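Local coordinates for Ro sixty-related protein, RSR (Deinococcus radiodurans, PDB 2NVO), which binds small RNAs that accumulate during recovery from ultraviolet irradiation and contributes to the resistance of the bacterium to that radiation, at residues A[284-287]-A[293-296]. Numbering follows the deposited sequence.
Sequences VGVL and ATVQ
Thr-294 OG1 and the carbonyl oxygen of Val-286 share one water molecule. The water lies 3.1 Å from Thr-294 OG1. It also donates a weak hydrogen bond of 3.3 Å to Val-286 O. No direct hydrogen bond joins 284-287 to 293-296; this water bridges them. The CB of Thr-294 points toward the loop, and its two branches meet different partners. With OG1 beside the backbone N (chi1 -58°), the hydroxyl meets the water. The methyl CG2 is anti to that N and reaches the loop directly. It sits 3.9 Å from Val-286 CG1, and the two side chains cross at about a right angle. The same methyl also lies 3.9 Å from Val-286 O, a van der Waals contact. One residue further on, Leu-287 uses one branch, CD1, to touch helix 292-302. CD1 lies 4.0 Å from Val-295 CG2 and just as close to Val-295 CA, thus resting against the helix backbone as well as a methyl. Leu-287 and Val-295 also cross nearly at right angles.

The contact packs the start of the loop after helix 271-283 against the first turn of helix 292-302, within the TROVE domain, the horseshoe of HEAT-like repeats. Val-284 is the first residue to leave the helical conformation, and Gly-285 follows with a positive phi of 70°, which favours glycine. Val-286 also packs on Ala-259 and Arg-263 of helix 259-266, while Leu-287 packs on Leu-278 and Leu-281. Val-295 in turn touches Arg-342 of helix 341-354. The contact is local, between a connecting loop and the helix that follows it, away from the metal site. Its chemistry is mainly apolar: methyl groups of three buried residues and a threonine hold the loop to the helix, and a single water, weakly bound on the carbonyl side, adds a modest polar bridge.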
loop_
_atom_site.group_PDB
_atom_site.type_symbol
_atom_site.label_atom_id
_atom_site.label_comp_id
_atom_site.label_asym_id
_atom_site.label_seq_id
_atom_site.Cartn_x
_atom_site.Cartn_y
_atom_site.Cartn_z
ATOM N N VAL A 284 24.491 -1.713 10.954
ATOM C CA VAL A 284 25.672 -2.258 10.289
ATOM C C VAL A 284 26.833 -1.268 10.188
ATOM O O VAL A 284 27.743 -1.470 9.387
ATOM C CB VAL A 284 25.338 -2.753 8.880
ATOM C CG1 VAL A 284 24.154 -3.693 8.928
ATOM C CG2 VAL A 284 25.043 -1.581 7.971
ATOM N N GLY A 285 26.795 -0.205 10.993
ATOM C CA GLY A 285 27.926 0.695 11.152
ATOM C C GLY A 285 28.280 1.586 9.967
ATOM O O GLY A 285 29.379 2.144 9.904
ATOM N N VAL A 286 27.351 1.730 9.033
ATOM C CA VAL A 286 27.562 2.582 7.870
ATOM C C VAL A 286 27.214 4.071 8.118
ATOM O O VAL A 286 27.878 4.976 7.602
ATOM C CB VAL A 286 26.739 2.068 6.681
ATOM C CG1 VAL A 286 26.630 3.139 5.603
ATOM C CG2 VAL A 286 27.342 0.791 6.132
ATOM N N LEU A 287 26.178 4.312 8.917
ATOM C CA LEU A 287 25.613 5.645 9.088
ATOM C C LEU A 287 25.711 6.087 10.548
ATOM O O LEU A 287 24.839 5.771 11.364
ATOM C CB LEU A 287 24.149 5.610 8.622
ATOM C CG LEU A 287 23.260 6.841 8.445
ATOM C CD1 LEU A 287 23.844 7.865 7.445
ATOM C CD2 LEU A 287 21.894 6.384 7.965
ATOM N N ALA A 293 30.776 11.949 5.503
ATOM C CA ALA A 293 30.608 11.789 4.056
ATOM C C ALA A 293 29.331 11.026 3.680
ATOM O O ALA A 293 28.568 11.441 2.794
ATOM C CB ALA A 293 31.831 11.120 3.429
ATOM N N THR A 294 29.119 9.890 4.339
ATOM C CA THR A 294 27.944 9.080 4.059
ATOM C C THR A 294 26.702 9.793 4.568
ATOM O O THR A 294 25.688 9.797 3.895
ATOM C CB THR A 294 28.033 7.688 4.714
ATOM O OG1 THR A 294 29.204 7.009 4.240
ATOM C CG2 THR A 294 26.813 6.869 4.360
ATOM N N VAL A 295 26.807 10.388 5.751
ATOM C CA VAL A 295 25.725 11.201 6.322
ATOM C C VAL A 295 25.255 12.287 5.339
ATOM O O VAL A 295 24.056 12.405 5.056
ATOM C CB VAL A 295 26.153 11.838 7.649
ATOM C CG1 VAL A 295 25.225 12.976 8.037
ATOM C CG2 VAL A 295 26.191 10.784 8.756
ATOM N N GLN A 296 26.196 13.059 4.787
ATOM C CA GLN A 296 25.804 14.109 3.854
ATOM C C GLN A 296 25.175 13.519 2.611
ATOM O O GLN A 296 24.204 14.052 2.073
ATOM C CB GLN A 296 26.984 15.017 3.454
ATOM C CG GLN A 296 26.501 16.301 2.760
ATOM C CD GLN A 296 25.559 17.122 3.631
ATOM O OE1 GLN A 296 24.579 17.691 3.142
ATOM N NE2 GLN A 296 25.839 17.171 4.929
HETATM O O HOH W 1 29.879 4.082 5.115
#